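Local coordinates for protein beta-galactosidase (Trichoderma reesei, PDB 3OG2) that probably hydrolyses terminal non-reducing beta-D-galactose residues in beta-D-galactosides, as a glycoprotein of glycoside hydrolase family 35, at residues L827-R837 / K992-Y1003. Residues are numbered along the deposited sequence; the frame is centred on the assembly and turned at random.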
loop_
_atom_site.group_PDB
_atom_site.type_symbol
_atom_site.label_atom_id
_atom_site.label_comp_id
_atom_site.label_asym_id
_atom_site.label_seq_id
_atom_site.Cartn_x
_atom_site.Cartn_y
_atom_site.Cartn_z
ATOM N N LEU A 827 28.689 -6.030 2.559
ATOM C CA LEU A 827 29.776 -6.928 2.198
ATOM C C LEU A 827 29.480 -7.619 0.867
ATOM O O LEU A 827 28.432 -8.264 0.720
ATOM C CB LEU A 827 29.956 -7.979 3.296
ATOM C CG LEU A 827 31.144 -8.940 3.058
ATOM C CD1 LEU A 827 32.449 -8.194 3.162
ATOM C CD2 LEU A 827 31.103 -10.065 4.118
ATOM N N GLY A 828 30.448 -7.539 -0.066
ATOM C CA GLY A 828 30.262 -8.211 -1.342
ATOM C C GLY A 828 29.663 -7.320 -2.407
ATOM O O GLY A 828 29.711 -7.657 -3.585
ATOM N N GLY A 829 29.024 -6.193 -1.990
ATOM C CA GLY A 829 28.348 -5.342 -2.967
ATOM C C GLY A 829 27.283 -6.106 -3.734
ATOM O O GLY A 829 26.339 -6.655 -3.115
ATOM N N GLU A 830 27.368 -6.153 -5.075
ATOM C CA GLU A 830 26.389 -6.866 -5.884
ATOM C C GLU A 830 26.524 -8.363 -5.700
ATOM O O GLU A 830 25.532 -9.057 -6.011
ATOM C CB GLU A 830 26.541 -6.499 -7.381
ATOM C CG GLU A 830 26.107 -5.027 -7.540
ATOM C CD GLU A 830 26.615 -4.346 -8.773
ATOM O OE1 GLU A 830 27.277 -4.943 -9.657
ATOM O OE2 GLU A 830 26.352 -3.128 -8.888
ATOM N N ASP A 831 27.658 -8.851 -5.223
ATOM C CA ASP A 831 27.750 -10.266 -4.761
ATOM C C ASP A 831 27.291 -10.287 -3.306
ATOM O O ASP A 831 28.059 -10.649 -2.391
ATOM C CB ASP A 831 29.168 -10.770 -4.948
ATOM C CG ASP A 831 29.519 -10.798 -6.416
ATOM O OD1 ASP A 831 28.794 -11.403 -7.215
ATOM O OD2 ASP A 831 30.524 -10.185 -6.797
ATOM N N TYR A 832 26.042 -9.870 -3.075
ATOM C CA TYR A 832 25.591 -9.682 -1.685
ATOM C C TYR A 832 25.487 -11.004 -0.961
ATOM O O TYR A 832 25.290 -12.087 -1.540
ATOM C CB TYR A 832 24.265 -8.901 -1.689
ATOM C CG TYR A 832 23.138 -9.546 -2.464
ATOM C CD1 TYR A 832 23.003 -9.305 -3.844
ATOM C CD2 TYR A 832 22.205 -10.343 -1.833
ATOM C CE1 TYR A 832 21.974 -9.869 -4.575
ATOM C CE2 TYR A 832 21.152 -10.926 -2.544
ATOM C CZ TYR A 832 21.054 -10.686 -3.918
ATOM O OH TYR A 832 19.997 -11.258 -4.614
ATOM N N ARG A 833 25.636 -10.988 0.356
ATOM C CA ARG A 833 25.808 -12.237 1.099
ATOM C C ARG A 833 24.518 -12.903 1.496
ATOM O O ARG A 833 24.527 -14.119 1.756
ATOM C CB ARG A 833 26.668 -11.963 2.341
ATOM C CG ARG A 833 28.094 -11.568 2.016
ATOM C CD ARG A 833 28.836 -12.668 1.245
ATOM N NE ARG A 833 30.255 -12.338 1.099
ATOM C CZ ARG A 833 31.236 -12.894 1.774
ATOM N NH1 ARG A 833 30.977 -13.841 2.667
ATOM N NH2 ARG A 833 32.488 -12.484 1.535
ATOM N N ASP A 834 23.406 -12.191 1.604
ATOM C CA ASP A 834 22.162 -12.815 2.096
ATOM C C ASP A 834 21.193 -13.012 0.958
ATOM O O ASP A 834 20.361 -12.126 0.651
ATOM C CB ASP A 834 21.593 -11.951 3.212
ATOM C CG ASP A 834 20.497 -12.685 3.957
ATOM O OD1 ASP A 834 19.874 -13.638 3.421
ATOM O OD2 ASP A 834 20.246 -12.291 5.120
ATOM N N VAL A 835 21.305 -14.166 0.274
ATOM C CA VAL A 835 20.397 -14.367 -0.849
ATOM C C VAL A 835 18.974 -14.476 -0.367
ATOM O O VAL A 835 18.059 -14.088 -1.086
ATOM C CB VAL A 835 20.806 -15.625 -1.610
ATOM C CG1 VAL A 835 19.789 -15.990 -2.707
ATOM C CG2 VAL A 835 22.211 -15.413 -2.179
ATOM N N PHE A 836 18.735 -14.984 0.838
ATOM C CA PHE A 836 17.360 -15.133 1.303
ATOM C C PHE A 836 16.695 -13.779 1.542
ATOM O O PHE A 836 15.518 -13.642 1.216
ATOM C CB PHE A 836 17.396 -15.941 2.602
ATOM C CG PHE A 836 16.002 -16.399 3.019
ATOM C CD1 PHE A 836 15.166 -15.584 3.785
ATOM C CD2 PHE A 836 15.536 -17.670 2.642
ATOM C CE1 PHE A 836 13.913 -15.971 4.183
ATOM C CE2 PHE A 836 14.271 -18.049 3.096
ATOM C CZ PHE A 836 13.445 -17.244 3.883
ATOM N N ARG A 837 17.398 -12.846 2.163
ATOM C CA ARG A 837 16.772 -11.559 2.539
ATOM C C ARG A 837 16.983 -10.493 1.471
ATOM O O ARG A 837 16.366 -9.420 1.603
ATOM C CB ARG A 837 17.280 -11.095 3.912
ATOM C CG ARG A 837 16.970 -12.144 5.005
ATOM C CD ARG A 837 17.294 -11.604 6.380
ATOM N NE ARG A 837 17.069 -12.584 7.467
ATOM C CZ ARG A 837 17.828 -13.648 7.680
ATOM N NH1 ARG A 837 18.875 -13.987 6.941
ATOM N NH2 ARG A 837 17.542 -14.451 8.697
ATOM N N LYS A 992 11.615 -18.706 7.317
ATOM C CA LYS A 992 12.842 -19.386 7.750
ATOM C C LYS A 992 14.088 -18.674 7.278
ATOM O O LYS A 992 14.841 -19.184 6.437
ATOM C CB LYS A 992 12.842 -20.839 7.235
ATOM C CG LYS A 992 11.587 -21.605 7.654
ATOM C CD LYS A 992 11.604 -23.101 7.322
ATOM C CE LYS A 992 10.341 -23.808 7.775
ATOM N NZ LYS A 992 9.535 -24.479 6.724
ATOM N N GLY A 993 14.329 -17.470 7.798
ATOM C CA GLY A 993 15.541 -16.763 7.410
ATOM C C GLY A 993 16.777 -17.485 7.944
ATOM O O GLY A 993 16.787 -17.977 9.084
ATOM N N PRO A 994 17.854 -17.643 7.172
ATOM C CA PRO A 994 19.073 -18.271 7.677
ATOM C C PRO A 994 19.649 -17.610 8.914
ATOM O O PRO A 994 19.616 -16.400 9.085
ATOM C CB PRO A 994 20.037 -18.071 6.498
ATOM C CG PRO A 994 19.083 -18.252 5.354
ATOM C CD PRO A 994 17.943 -17.325 5.732
ATOM N N HIS A 995 20.187 -18.485 9.781
ATOM C CA HIS A 995 20.854 -17.994 10.971
ATOM C C HIS A 995 22.281 -17.570 10.671
ATOM O O HIS A 995 22.818 -17.844 9.578
ATOM C CB HIS A 995 20.896 -19.139 11.976
ATOM C CG HIS A 995 19.547 -19.489 12.510
ATOM N ND1 HIS A 995 18.292 -19.296 12.007
ATOM C CD2 HIS A 995 19.341 -20.086 13.722
ATOM C CE1 HIS A 995 17.368 -19.750 12.827
ATOM N NE2 HIS A 995 17.996 -20.241 13.887
ATOM N N PHE A 996 22.903 -16.910 11.664
ATOM C CA PHE A 996 24.297 -16.535 11.506
ATOM C C PHE A 996 25.165 -17.730 11.138
ATOM O O PHE A 996 25.053 -18.779 11.757
ATOM C CB PHE A 996 24.781 -15.891 12.810
ATOM C CG PHE A 996 26.305 -15.709 12.817
ATOM C CD1 PHE A 996 26.869 -14.616 12.198
ATOM C CD2 PHE A 996 27.145 -16.613 13.444
ATOM C CE1 PHE A 996 28.236 -14.425 12.158
ATOM C CE2 PHE A 996 28.503 -16.451 13.374
ATOM C CZ PHE A 996 29.082 -15.349 12.753
ATOM N N LYS A 997 26.097 -17.522 10.233
ATOM C CA LYS A 997 27.194 -18.412 9.902
ATOM C C LYS A 997 28.374 -17.496 9.635
ATOM O O LYS A 997 28.254 -16.491 8.953
ATOM C CB LYS A 997 26.917 -19.237 8.652
ATOM C CG LYS A 997 26.159 -20.534 8.836
ATOM C CD LYS A 997 25.568 -20.958 7.496
ATOM C CE LYS A 997 26.659 -21.124 6.446
ATOM N NZ LYS A 997 26.860 -22.570 6.098
ATOM N N LYS A 998 29.534 -17.840 10.162
ATOM C CA LYS A 998 30.721 -17.051 9.956
ATOM C C LYS A 998 30.972 -16.818 8.469
ATOM O O LYS A 998 30.957 -17.746 7.648
ATOM C CB LYS A 998 31.865 -17.824 10.601
ATOM C CG LYS A 998 33.172 -17.165 10.246
ATOM C CD LYS A 998 33.468 -16.072 11.240
ATOM C CE LYS A 998 34.972 -15.794 11.101
ATOM N NZ LYS A 998 35.263 -14.453 11.659
ATOM N N ARG A 999 31.162 -15.538 8.118
ATOM C CA ARG A 999 31.339 -15.210 6.689
ATOM C C ARG A 999 32.806 -15.211 6.278
ATOM O O ARG A 999 33.656 -14.507 6.869
ATOM C CB ARG A 999 30.798 -13.797 6.429
ATOM C CG ARG A 999 29.256 -13.799 6.633
ATOM C CD ARG A 999 28.723 -12.390 6.452
ATOM N NE ARG A 999 27.261 -12.453 6.350
ATOM C CZ ARG A 999 26.508 -11.415 5.991
ATOM N NH1 ARG A 999 27.064 -10.232 5.732
ATOM N NH2 ARG A 999 25.220 -11.567 5.884
ATOM N N HIS A 1000 33.126 -15.989 5.257
ATOM C CA HIS A 1000 34.505 -16.018 4.754
ATOM C C HIS A 1000 34.741 -14.707 4.011
ATOM O O HIS A 1000 33.876 -14.171 3.265
ATOM C CB HIS A 1000 34.724 -17.258 3.898
ATOM C CG HIS A 1000 34.586 -18.572 4.650
ATOM N ND1 HIS A 1000 35.445 -19.630 4.505
ATOM C CD2 HIS A 1000 33.657 -19.017 5.537
ATOM C CE1 HIS A 1000 35.070 -20.664 5.274
ATOM N NE2 HIS A 1000 33.975 -20.318 5.932
ATOM N N GLY A 1001 35.924 -14.157 4.193
ATOM C CA GLY A 1001 36.263 -12.928 3.479
ATOM C C GLY A 1001 35.678 -11.696 4.110
ATOM O O GLY A 1001 35.776 -10.627 3.514
ATOM N N ALA A 1002 35.041 -11.789 5.278
ATOM C CA ALA A 1002 34.476 -10.587 5.854
ATOM C C ALA A 1002 35.562 -9.643 6.342
ATOM O O ALA A 1002 36.734 -10.010 6.536
ATOM C CB ALA A 1002 33.574 -10.971 7.015
ATOM N N TYR A 1003 35.148 -8.402 6.539
ATOM C CA TYR A 1003 36.028 -7.342 7.027
ATOM C C TYR A 1003 35.145 -6.318 7.767
ATOM O O TYR A 1003 33.916 -6.424 7.610
ATOM C CB TYR A 1003 36.857 -6.711 5.891
ATOM C CG TYR A 1003 36.046 -6.099 4.795
ATOM C CD1 TYR A 1003 35.427 -4.861 4.890
ATOM C CD2 TYR A 1003 35.902 -6.771 3.608
ATOM C CE1 TYR A 1003 34.688 -4.295 3.878
ATOM C CE2 TYR A 1003 35.162 -6.239 2.558
ATOM C CZ TYR A 1003 34.561 -4.996 2.711
ATOM O OH TYR A 1003 33.801 -4.477 1.689
ATOM O OXT TYR A 1003 35.663 -5.288 8.452
HETATM O O HOH W 1 32.827 -6.120 -0.279
HETATM O O HOH W 2 24.032 -14.151 5.199
#
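Two arginines lie alongside one another, running oppositely: Arg833 CB sits on the flat face of the Arg999 guanidinium, 3.7 Å from its CZ, while the head of Arg833 runs on to the backbone carbonyl of His1000. Both terminal nitrogens grip that single oxygen in the guanidinium plane, NH2 at 2.8 Å and NH1 at 3.0 Å from His1000 O. The bend at chi2 (-61°) turns the Arg833 head to this edge-on grip, and Leu827 CD2 lies over one of its faces. Arginine suits both places, offering a flat surface and several N-H groups; the like charges are probably eased by Glu842, which forms a salt bridge with Arg999. Leucine fits its position by branching: CD2 meets Ala1002, and CD1 touches Tyr1003 CE2 at 3.4 Å. The Tyr1003 hydroxyl hydrogen-bonds Thr824 and a water, and that water accepts from Gly828 N.

At the other end, Arg837 NH2 donates to Pro994 O at 2.9 Å, while NH1 forms a salt bridge to Asp834 OD2 at 2.8 Å. A leucine at Arg837 would probably leave the Asp834 carboxylate without its charged mate and the Pro994 carbonyl without this donor. The flat Phe836 ring presents a broad face to Gly993 CA in a CH-pi contact, and the rigid proline lays Pro994 CD 3.5 Å from Phe836 CG; glycine suits position Gly993, since a CB there would clash with Arg837 NH2. Asp834 OD1 also accepts from Arg837 N, an Asx motif. The chain's end thus lies along the loop after strand 820-824, among the all-beta domains that accompany the TIM barrel in family 35 beta-galactosidases.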